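Local coordinates for protein purine nucleoside phosphorylase (Schistosoma mansoni, PDB 5TBT) that probably catalyses the reversible phosphorolysis of purine nucleosides such as inosine and guanosine, giving the free base and ribose 1-phosphate, and here holds cytidine, at residues A[116-121]-A[240-245]; A[157-162]-A[230-235]; A[200-205]-A[257-262]. All blocks are in the same frame, centred on the assembly; numbering follows the deposited sequence.

In the fold
Interactions 1 and 3 lie on the same side of the chain's centre, about 12 Å apart between centres, and both touch one cytidine. L118 packs on V262 there, and N245 on I257. Interaction 1 joins strands 112-121 and 236-246 within the mixed sheet. Interaction 3 brings the loop before helix 205-213 to the start of helix 259-283. Interaction 2 lies on the opposite side, its centre about 26 Å from that of interaction 1. It ties a long loop to the end of helix 224-232. Its segments fall between those of interaction 1 in sequence, while those of interaction 3 alternate with both. Its loop reaches a second subunit's cytidine, so one chain serves two nucleoside sites.

Interaction 1: residues A[116-121]-A[240-245]; sequences TNLAGG and VSLIAN. With CTN (4-amino-1-beta-D-ribofuranosyl-2(1H)-pyrimidinone), chain B; SO4 (sulfate ion), chain C.
S241 OG donates a short 2.6 Å hydrogen bond to N117 OD1, in the carbonyl plane and on a lone pair. It joins neighbouring parallel strands of the mixed sheet of this phosphorylase fold. With chi1 63°, the N117 amide sits between its backbone N and carbonyl carbon, and this lets OD1 reach across to the serine. N117 ND2 bonds T223 OG1, so both ends of the amide are held and its rotation is fixed.

The backbone ladder runs alongside. N117 N bonds V240 O, and L242 N returns a nearly straight bond to N117 O at 2.9 Å. A119 N then bonds L242 O, A244 N bonds A119 O, and G121 N reaches N245 O at 2.7 Å.

L118 N points away from this ladder and donates to sulfate O1 at 2.5 Å. S35 and S222 also bond the sulfate, which probably occupies the phosphate position. The cytidine lies beside the same strand, with its N1 3.3 Å from L118 O. G120 N lies near its N4.

On the face that carries L118 and L242, the two leucines run alongside each other in the same direction. V262 of helix 259-283 also packs on L118. L118 CD1 touches L242 CD2 at 3.7 Å and A244 CB at 4.1 Å.

Interaction 2: residues A[157-162]-A[230-235]; sequences FGPRFP and ACHCGI. With CTN (4-amino-1-beta-D-ribofuranosyl-2(1H)-pyrimidinone), chain D.
H232 and the 157-162 loop meet through one weak hydrogen bond. H232 NE2 donates to P159 O at 2.9 Å, but the angle at the hydrogen is only 128°. The carbonyl oxygen lies at the ring edge, near the ring plane. N153 OD1 is the stronger partner of NE2, and N153 ND2 bonds G158 O, so the same asparagine steadies both sides.

Packing on the imidazole is more extensive. G158 CA lies over one face as a CH-pi contact, 3.6 Å from the ring centroid and offset toward the rim. P162 CG meets the ring edge, 3.7 Å from H232 CD2. P159 CD lies beside the ring, near H232 CD2. H232 chi1 is -177°, which sets CG opposite the backbone N and carries the ring out to the loop, its face to G158 and its edge to P159 and P162.

Two CH...O contacts extend the joint: C233 CA to F157 O at 3.1 Å, and G158 CA to H232 O at 3.4 Å. Separately, F157 CB makes apolar contact with C233 CB. The F157 ring itself turns off to pack on helix 95-108.

The far end of the loop serves another subunit. F161 lays one ring face over C5' of a cytidine held by Y202, E203 and H259 of the second subunit, and R160 forms a salt bridge with E91 of that subunit. The opposite face of F161 is covered by its own neighbour, R160 CG. On the helix side, G234 is the C' residue of a Schellman motif, with I235 N bonded to A230 O, that ends helix 224-232.

Interaction 3: residues A[200-205]-A[257-262]; sequences PTYESP and INHEKV. With CTN (4-amino-1-beta-D-ribofuranosyl-2(1H)-pyrimidinone), chain B.
The nucleoside site joins the two segments here: Y202 and E203 come from a loop, and H259 and V262 from the first turn of helix 259-283. Bound cytidine bridges them. Its O5' is shared by Y202 OH at 2.7 Å and H259 ND1 at 3.0 Å, so two groups grip the ribose hydroxyl. O5' lies at the edge of the tyrosine ring, in its plane. V262 adds both methyls near O5'. At the other end of the nucleoside, N4 of the base donates to E203 OE1 at 3.2 Å. S247 OG holds the second carboxylate oxygen, OE2, and thereby positions the group. The E203 chain bends at chi2 (-85°), which brings its carboxylate round to the base.

Direct contact between the segments is mostly apolar. I257 CG2 sits over the centre of one face of the Y202 ring, 4.2 Å from the centroid and only 4° off the normal, as a CH-pi contact. The tyrosine hydroxyl end comes over the start of the helix and reaches H259 CB and V262 CG2. It lies near H259 N as well, but the angle is too poor for a hydrogen bond.

F161 of the third subunit packs on Y202, and its ring meets that of H259, so the pocket is completed across a subunit interface. I257 also rests on N245 of strand 236-246.

N258 is the N-cap of helix 259-283. Its OD1 accepts from K261 N at 2.9 Å, with the donor above the carbonyl plane.

Interaction 1: residues A[116-121]-A[240-245]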
loop_
_atom_site.group_PDB
_atom_site.type_symbol
_atom_site.label_atom_id
_atom_site.label_comp_id
_atom_site.label_asym_id
_atom_site.label_seq_id
_atom_site.Cartn_x
_atom_site.Cartn_y
_atom_site.Cartn_z
ATOM N N THR A 116 -14.447 -14.777 -13.083
ATOM C CA THR A 116 -14.192 -13.947 -14.254
ATOM C C THR A 116 -14.118 -12.479 -13.851
ATOM O O THR A 116 -14.772 -12.047 -12.898
ATOM C CB THR A 116 -15.278 -14.100 -15.324
ATOM O OG1 THR A 116 -16.551 -13.728 -14.779
ATOM C CG2 THR A 116 -15.335 -15.522 -15.835
ATOM N N ASN A 117 -13.329 -11.710 -14.596
ATOM C CA ASN A 117 -13.229 -10.279 -14.358
ATOM C C ASN A 117 -12.953 -9.571 -15.676
ATOM O O ASN A 117 -12.609 -10.196 -16.683
ATOM C CB ASN A 117 -12.138 -9.947 -13.329
ATOM C CG ASN A 117 -10.739 -10.336 -13.796
ATOM O OD1 ASN A 117 -10.244 -9.843 -14.812
ATOM N ND2 ASN A 117 -10.087 -11.205 -13.035
ATOM N N LEU A 118 -13.116 -8.251 -15.653
ATOM C CA LEU A 118 -12.681 -7.366 -16.727
ATOM C C LEU A 118 -11.371 -6.713 -16.315
ATOM O O LEU A 118 -11.186 -6.359 -15.147
ATOM C CB LEU A 118 -13.721 -6.281 -17.021
ATOM C CG LEU A 118 -14.822 -6.523 -18.057
ATOM C CD1 LEU A 118 -14.253 -6.632 -19.468
ATOM C CD2 LEU A 118 -15.646 -7.749 -17.709
ATOM N N ALA A 119 -10.460 -6.551 -17.270
ATOM C CA ALA A 119 -9.139 -6.059 -16.917
ATOM C C ALA A 119 -8.500 -5.358 -18.106
ATOM O O ALA A 119 -8.938 -5.494 -19.252
ATOM C CB ALA A 119 -8.247 -7.196 -16.418
ATOM N N GLY A 120 -7.453 -4.592 -17.808
ATOM C CA GLY A 120 -6.690 -3.905 -18.832
ATOM C C GLY A 120 -5.485 -4.726 -19.255
ATOM O O GLY A 120 -4.858 -5.401 -18.445
ATOM N N GLY A 121 -5.174 -4.664 -20.553
ATOM C CA GLY A 121 -4.074 -5.431 -21.104
ATOM C C GLY A 121 -2.775 -4.651 -21.065
ATOM O O GLY A 121 -2.734 -3.471 -21.427
ATOM N N VAL A 240 -10.204 -16.053 -14.950
ATOM C CA VAL A 240 -10.087 -15.661 -16.350
ATOM C C VAL A 240 -10.378 -14.173 -16.471
ATOM O O VAL A 240 -11.416 -13.697 -15.999
ATOM C CB VAL A 240 -11.044 -16.463 -17.252
ATOM C CG1 VAL A 240 -10.842 -16.076 -18.712
ATOM C CG2 VAL A 240 -10.843 -17.958 -17.053
ATOM N N SER A 241 -9.470 -13.445 -17.115
ATOM C CA SER A 241 -9.651 -12.025 -17.384
ATOM C C SER A 241 -10.116 -11.826 -18.820
ATOM O O SER A 241 -9.581 -12.446 -19.745
ATOM C CB SER A 241 -8.353 -11.253 -17.139
ATOM O OG SER A 241 -8.111 -11.078 -15.754
ATOM N N LEU A 242 -11.121 -10.970 -19.000
ATOM C CA LEU A 242 -11.530 -10.502 -20.318
ATOM C C LEU A 242 -10.896 -9.137 -20.550
ATOM O O LEU A 242 -11.104 -8.209 -19.759
ATOM C CB LEU A 242 -13.051 -10.416 -20.440
ATOM C CG LEU A 242 -13.568 -9.682 -21.683
ATOM C CD1 LEU A 242 -13.149 -10.398 -22.961
ATOM C CD2 LEU A 242 -15.080 -9.497 -21.638
ATOM N N ILE A 243 -10.129 -9.017 -21.629
ATOM C CA ILE A 243 -9.350 -7.812 -21.892
ATOM C C ILE A 243 -10.265 -6.738 -22.471
ATOM O O ILE A 243 -10.796 -6.886 -23.577
ATOM C CB ILE A 243 -8.178 -8.116 -22.836
ATOM C CG1 ILE A 243 -7.322 -9.246 -22.256
ATOM C CG2 ILE A 243 -7.337 -6.872 -23.061
ATOM C CD1 ILE A 243 -6.819 -8.970 -20.847
ATOM N N ALA A 244 -10.446 -5.648 -21.720
ATOM C CA ALA A 244 -11.266 -4.536 -22.191
ATOM C C ALA A 244 -10.514 -3.650 -23.174
ATOM O O ALA A 244 -11.128 -3.073 -24.078
ATOM C CB ALA A 244 -11.754 -3.702 -21.005
ATOM N N ASN A 245 -9.198 -3.544 -23.022
ATOM C CA ASN A 245 -8.381 -2.632 -23.809
ATOM C C ASN A 245 -6.921 -2.981 -23.570
ATOM O O ASN A 245 -6.586 -3.687 -22.615
ATOM C CB ASN A 245 -8.643 -1.175 -23.422
ATOM C CG ASN A 245 -8.090 -0.832 -22.047
ATOM O OD1 ASN A 245 -8.630 -1.256 -21.023
ATOM N ND2 ASN A 245 -7.009 -0.063 -22.021
HETATM O "O5'" CTN B . -14.435 -0.813 -15.648
HETATM C "C5'" CTN B . -14.503 -1.025 -14.272
HETATM C "C4'" CTN B . -14.948 -2.441 -13.947
HETATM O "O4'" CTN B . -14.228 -3.393 -14.693
HETATM C "C1'" CTN B . -13.049 -3.779 -14.026
HETATM N N1 CTN B . -11.848 -3.195 -14.632
HETATM C C6 CTN B . -11.893 -2.715 -15.845
HETATM C C5 CTN B . -10.795 -2.173 -16.430
HETATM C C4 CTN B . -9.616 -2.113 -15.748
HETATM N N3 CTN B . -9.546 -2.612 -14.526
HETATM C C2 CTN B . -10.642 -3.180 -13.942
HETATM O O2 CTN B . -10.599 -3.642 -12.802
HETATM N N4 CTN B . -8.569 -1.577 -16.375
HETATM C "C2'" CTN B . -13.247 -3.308 -12.603
HETATM O "O2'" CTN B . -12.977 -4.370 -11.717
HETATM C "C3'" CTN B . -14.624 -2.748 -12.507
HETATM O "O3'" CTN B . -15.557 -3.672 -11.992
HETATM S S SO4 C . -15.008 -6.992 -12.925
HETATM O O1 SO4 C . -15.041 -7.577 -14.189
HETATM O O2 SO4 C . -13.818 -7.394 -12.264
HETATM O O3 SO4 C . -15.011 -5.557 -13.066
HETATM O O4 SO4 C . -16.143 -7.253 -12.083
#

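Interaction 2: residues A[157-162]-A[230-235]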
loop_
_atom_site.group_PDB
_atom_site.type_symbol
_atom_site.label_atom_id
_atom_site.label_comp_id
_atom_site.label_asym_id
_atom_site.label_seq_id
_atom_site.Cartn_x
_atom_site.Cartn_y
_atom_site.Cartn_z
ATOM N N PHE A 157 -9.942 -22.400 9.425
ATOM C CA PHE A 157 -10.011 -22.359 7.969
ATOM C C PHE A 157 -8.667 -22.567 7.289
ATOM O O PHE A 157 -8.626 -23.156 6.206
ATOM C CB PHE A 157 -10.610 -21.028 7.497
ATOM C CG PHE A 157 -12.085 -20.897 7.761
ATOM C CD1 PHE A 157 -13.005 -21.579 6.980
ATOM C CD2 PHE A 157 -12.552 -20.089 8.785
ATOM C CE1 PHE A 157 -14.365 -21.463 7.220
ATOM C CE2 PHE A 157 -13.911 -19.969 9.029
ATOM C CZ PHE A 157 -14.820 -20.656 8.244
ATOM N N GLY A 158 -7.571 -22.104 7.885
ATOM C CA GLY A 158 -6.268 -22.284 7.290
ATOM C C GLY A 158 -5.125 -21.804 8.161
ATOM O O GLY A 158 -5.312 -21.378 9.307
ATOM N N PRO A 159 -3.912 -21.865 7.623
ATOM C CA PRO A 159 -2.719 -21.521 8.397
ATOM C C PRO A 159 -2.466 -20.015 8.432
ATOM O O PRO A 159 -3.036 -19.239 7.661
ATOM C CB PRO A 159 -1.601 -22.242 7.636
ATOM C CG PRO A 159 -2.075 -22.231 6.215
ATOM C CD PRO A 159 -3.576 -22.357 6.276
ATOM N N ARG A 160 -1.574 -19.622 9.345
ATOM C CA ARG A 160 -1.211 -18.215 9.491
ATOM C C ARG A 160 -0.457 -17.698 8.269
ATOM O O ARG A 160 -0.664 -16.556 7.844
ATOM C CB ARG A 160 -0.372 -18.032 10.756
ATOM C CG ARG A 160 0.343 -16.699 10.869
ATOM C CD ARG A 160 -0.558 -15.608 11.420
ATOM N NE ARG A 160 -1.449 -15.066 10.401
ATOM C CZ ARG A 160 -2.227 -14.001 10.577
ATOM N NH1 ARG A 160 -3.006 -13.577 9.591
ATOM N NH2 ARG A 160 -2.229 -13.361 11.740
ATOM N N PHE A 161 0.431 -18.516 7.699
ATOM C CA PHE A 161 1.277 -18.115 6.575
ATOM C C PHE A 161 0.997 -19.009 5.375
ATOM O O PHE A 161 1.629 -20.064 5.217
ATOM C CB PHE A 161 2.756 -18.177 6.947
ATOM C CG PHE A 161 3.105 -17.422 8.192
ATOM C CD1 PHE A 161 3.187 -16.038 8.186
ATOM C CD2 PHE A 161 3.372 -18.103 9.370
ATOM C CE1 PHE A 161 3.521 -15.345 9.339
ATOM C CE2 PHE A 161 3.707 -17.422 10.523
ATOM C CZ PHE A 161 3.780 -16.039 10.511
ATOM N N PRO A 162 0.076 -18.626 4.498
ATOM C CA PRO A 162 -0.209 -19.452 3.321
ATOM C C PRO A 162 0.815 -19.256 2.215
ATOM O O PRO A 162 1.359 -18.167 2.009
ATOM C CB PRO A 162 -1.594 -18.966 2.869
ATOM C CG PRO A 162 -2.099 -18.066 3.975
ATOM C CD PRO A 162 -0.882 -17.518 4.635
ATOM N N ALA A 230 -9.686 -18.224 -0.769
ATOM C CA ALA A 230 -9.955 -19.587 -1.216
ATOM C C ALA A 230 -8.742 -20.484 -1.001
ATOM O O ALA A 230 -8.867 -21.606 -0.494
ATOM C CB ALA A 230 -10.368 -19.581 -2.686
ATOM N N CYS A 231 -7.557 -20.006 -1.390
ATOM C CA CYS A 231 -6.341 -20.791 -1.204
ATOM C C CYS A 231 -6.071 -21.041 0.274
ATOM O O CYS A 231 -5.545 -22.095 0.648
ATOM C CB CYS A 231 -5.156 -20.077 -1.854
ATOM S SG CYS A 231 -3.582 -20.951 -1.712
ATOM N N HIS A 232 -6.435 -20.080 1.129
ATOM C CA HIS A 232 -6.251 -20.231 2.570
ATOM C C HIS A 232 -6.999 -21.449 3.103
ATOM O O HIS A 232 -6.460 -22.211 3.917
ATOM C CB HIS A 232 -6.716 -18.956 3.277
ATOM C CG HIS A 232 -6.507 -18.966 4.760
ATOM N ND1 HIS A 232 -7.550 -19.087 5.654
ATOM C CD2 HIS A 232 -5.381 -18.859 5.506
ATOM C CE1 HIS A 232 -7.075 -19.057 6.886
ATOM N NE2 HIS A 232 -5.762 -18.922 6.824
ATOM N N CYS A 233 -8.234 -21.660 2.651
ATOM C CA CYS A 233 -9.069 -22.741 3.155
ATOM C C CYS A 233 -9.159 -23.920 2.187
ATOM O O CYS A 233 -10.073 -24.743 2.304
ATOM C CB CYS A 233 -10.466 -22.214 3.486
ATOM S SG CYS A 233 -11.400 -21.628 2.059
ATOM N N GLY A 234 -8.237 -24.017 1.234
ATOM C CA GLY A 234 -8.116 -25.225 0.441
ATOM C C GLY A 234 -9.114 -25.384 -0.681
ATOM O O GLY A 234 -9.480 -26.513 -1.017
ATOM N N ILE A 235 -9.565 -24.286 -1.277
ATOM C CA ILE A 235 -10.455 -24.322 -2.433
ATOM C C ILE A 235 -9.630 -24.038 -3.682
ATOM O O ILE A 235 -8.815 -23.106 -3.697
ATOM C CB ILE A 235 -11.603 -23.308 -2.283
ATOM C CG1 ILE A 235 -12.571 -23.746 -1.178
ATOM C CG2 ILE A 235 -12.343 -23.131 -3.602
ATOM C CD1 ILE A 235 -13.671 -22.739 -0.889
HETATM O "O5'" CTN D . 7.552 -18.184 8.137
HETATM C "C5'" CTN D . 6.886 -17.092 8.690
HETATM C "C4'" CTN D . 7.728 -16.404 9.752
HETATM O "O4'" CTN D . 9.041 -16.174 9.301
HETATM C "C1'" CTN D . 9.144 -14.934 8.640
HETATM N N1 CTN D . 9.250 -15.083 7.185
HETATM C C6 CTN D . 9.590 -16.232 6.667
HETATM C C5 CTN D . 9.698 -16.395 5.324
HETATM C C4 CTN D . 9.442 -15.352 4.485
HETATM N N3 CTN D . 9.116 -14.175 4.992
HETATM C C2 CTN D . 9.028 -13.999 6.344
HETATM O O2 CTN D . 8.717 -12.914 6.835
HETATM N N4 CTN D . 9.572 -15.567 3.177
HETATM C "C2'" CTN D . 7.891 -14.187 9.040
HETATM O "O2'" CTN D . 8.241 -12.904 9.506
HETATM C "C3'" CTN D . 7.164 -15.034 10.026
HETATM O "O3'" CTN D . 7.424 -14.665 11.362
#

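Interaction 3: residues A[200-205]-A[257-262]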
loop_
_atom_site.group_PDB
_atom_site.type_symbol
_atom_site.label_atom_id
_atom_site.label_comp_id
_atom_site.label_asym_id
_atom_site.label_seq_id
_atom_site.Cartn_x
_atom_site.Cartn_y
_atom_site.Cartn_z
ATOM N N PRO A 200 -10.205 2.995 -7.177
ATOM C CA PRO A 200 -11.036 2.721 -8.353
ATOM C C PRO A 200 -10.651 3.487 -9.621
ATOM O O PRO A 200 -11.350 3.356 -10.624
ATOM C CB PRO A 200 -12.422 3.149 -7.885
ATOM C CG PRO A 200 -12.141 4.318 -6.976
ATOM C CD PRO A 200 -10.814 4.017 -6.304
ATOM N N THR A 201 -9.586 4.281 -9.583
ATOM C CA THR A 201 -9.105 4.908 -10.807
ATOM C C THR A 201 -8.421 3.867 -11.680
ATOM O O THR A 201 -7.731 2.975 -11.182
ATOM C CB THR A 201 -8.130 6.042 -10.495
ATOM O OG1 THR A 201 -7.008 5.526 -9.769
ATOM C CG2 THR A 201 -8.815 7.128 -9.680
ATOM N N TYR A 202 -8.630 3.971 -12.991
ATOM C CA TYR A 202 -7.929 3.088 -13.909
ATOM C C TYR A 202 -6.426 3.324 -13.817
ATOM O O TYR A 202 -5.961 4.386 -13.394
ATOM C CB TYR A 202 -8.402 3.304 -15.345
ATOM C CG TYR A 202 -9.833 2.893 -15.589
ATOM C CD1 TYR A 202 -10.196 1.554 -15.614
ATOM C CD2 TYR A 202 -10.819 3.845 -15.806
ATOM C CE1 TYR A 202 -11.502 1.174 -15.841
ATOM C CE2 TYR A 202 -12.126 3.476 -16.034
ATOM C CZ TYR A 202 -12.463 2.139 -16.049
ATOM O OH TYR A 202 -13.767 1.764 -16.278
ATOM N N GLU A 203 -5.662 2.310 -14.216
ATOM C CA GLU A 203 -4.212 2.433 -14.220
ATOM C C GLU A 203 -3.790 3.606 -15.095
ATOM O O GLU A 203 -4.244 3.749 -16.235
ATOM C CB GLU A 203 -3.566 1.132 -14.711
ATOM C CG GLU A 203 -3.900 0.744 -16.145
ATOM C CD GLU A 203 -5.201 -0.021 -16.271
ATOM O OE1 GLU A 203 -5.909 -0.165 -15.255
ATOM O OE2 GLU A 203 -5.506 -0.487 -17.387
ATOM N N SER A 204 -2.951 4.471 -14.540
ATOM C CA SER A 204 -2.497 5.630 -15.281
ATOM C C SER A 204 -1.544 5.190 -16.388
ATOM O O SER A 204 -0.972 4.098 -16.325
ATOM C CB SER A 204 -1.814 6.627 -14.347
ATOM O OG SER A 204 -0.479 6.244 -14.079
ATOM N N PRO A 205 -1.384 6.012 -17.433
ATOM C CA PRO A 205 -0.444 5.649 -18.509
ATOM C C PRO A 205 0.948 5.296 -18.014
ATOM O O PRO A 205 1.539 4.318 -18.491
ATOM C CB PRO A 205 -0.435 6.907 -19.387
ATOM C CG PRO A 205 -1.805 7.474 -19.216
ATOM C CD PRO A 205 -2.169 7.216 -17.775
ATOM N N ILE A 257 -10.027 5.580 -21.440
ATOM C CA ILE A 257 -10.767 4.418 -20.968
ATOM C C ILE A 257 -11.983 4.918 -20.203
ATOM O O ILE A 257 -11.943 5.983 -19.576
ATOM C CB ILE A 257 -9.899 3.508 -20.067
ATOM C CG1 ILE A 257 -8.470 3.430 -20.601
ATOM C CG2 ILE A 257 -10.502 2.116 -19.967
ATOM C CD1 ILE A 257 -7.488 2.831 -19.616
ATOM N N ASN A 258 -13.068 4.151 -20.257
ATOM C CA ASN A 258 -14.230 4.443 -19.428
ATOM C C ASN A 258 -15.077 3.185 -19.291
ATOM O O ASN A 258 -14.984 2.258 -20.099
ATOM C CB ASN A 258 -15.062 5.610 -19.987
ATOM C CG ASN A 258 -15.665 5.312 -21.347
ATOM O OD1 ASN A 258 -16.598 4.521 -21.466
ATOM N ND2 ASN A 258 -15.152 5.977 -22.378
ATOM N N HIS A 259 -15.912 3.177 -18.247
ATOM C CA HIS A 259 -16.705 2.000 -17.909
ATOM C C HIS A 259 -17.731 1.650 -18.978
ATOM O O HIS A 259 -18.140 0.487 -19.065
ATOM C CB HIS A 259 -17.409 2.213 -16.570
ATOM C CG HIS A 259 -18.042 0.973 -16.017
ATOM N ND1 HIS A 259 -17.370 -0.227 -15.927
ATOM C CD2 HIS A 259 -19.284 0.746 -15.526
ATOM C CE1 HIS A 259 -18.170 -1.138 -15.406
ATOM N NE2 HIS A 259 -19.337 -0.573 -15.151
ATOM N N GLU A 260 -18.170 2.625 -19.781
ATOM C CA GLU A 260 -19.091 2.313 -20.869
ATOM C C GLU A 260 -18.409 1.466 -21.936
ATOM O O GLU A 260 -18.994 0.499 -22.438
ATOM C CB GLU A 260 -19.654 3.594 -21.488
ATOM C CG GLU A 260 -20.662 4.335 -20.625
ATOM C CD GLU A 260 -20.010 5.271 -19.625
ATOM O OE1 GLU A 260 -19.546 4.798 -18.568
ATOM O OE2 GLU A 260 -19.953 6.487 -19.904
ATOM N N LYS A 261 -17.171 1.820 -22.297
ATOM C CA LYS A 261 -16.409 0.992 -23.225
ATOM C C LYS A 261 -16.164 -0.397 -22.648
ATOM O O LYS A 261 -16.203 -1.396 -23.377
ATOM C CB LYS A 261 -15.071 1.650 -23.558
ATOM C CG LYS A 261 -15.145 2.868 -24.459
ATOM C CD LYS A 261 -13.762 3.185 -25.007
ATOM C CE LYS A 261 -13.546 4.678 -25.171
ATOM N NZ LYS A 261 -12.149 4.981 -25.584
ATOM N N VAL A 262 -15.891 -0.473 -21.342
ATOM C CA VAL A 262 -15.628 -1.761 -20.703
ATOM C C VAL A 262 -16.858 -2.656 -20.790
ATOM O O VAL A 262 -16.763 -3.842 -21.125
ATOM C CB VAL A 262 -15.187 -1.550 -19.245
ATOM C CG1 VAL A 262 -15.190 -2.871 -18.491
ATOM C CG2 VAL A 262 -13.809 -0.908 -19.197
HETATM O "O5'" CTN B . -14.435 -0.813 -15.648
HETATM C "C5'" CTN B . -14.503 -1.025 -14.272
HETATM C "C4'" CTN B . -14.948 -2.441 -13.947
HETATM O "O4'" CTN B . -14.228 -3.393 -14.693
HETATM C "C1'" CTN B . -13.049 -3.779 -14.026
HETATM N N1 CTN B . -11.848 -3.195 -14.632
HETATM C C6 CTN B . -11.893 -2.715 -15.845
HETATM C C5 CTN B . -10.795 -2.173 -16.430
HETATM C C4 CTN B . -9.616 -2.113 -15.748
HETATM N N3 CTN B . -9.546 -2.612 -14.526
HETATM C C2 CTN B . -10.642 -3.180 -13.942
HETATM O O2 CTN B . -10.599 -3.642 -12.802
HETATM N N4 CTN B . -8.569 -1.577 -16.375
HETATM C "C2'" CTN B . -13.247 -3.308 -12.603
HETATM O "O2'" CTN B . -12.977 -4.370 -11.717
HETATM C "C3'" CTN B . -14.624 -2.748 -12.507
HETATM O "O3'" CTN B . -15.557 -3.672 -11.992
#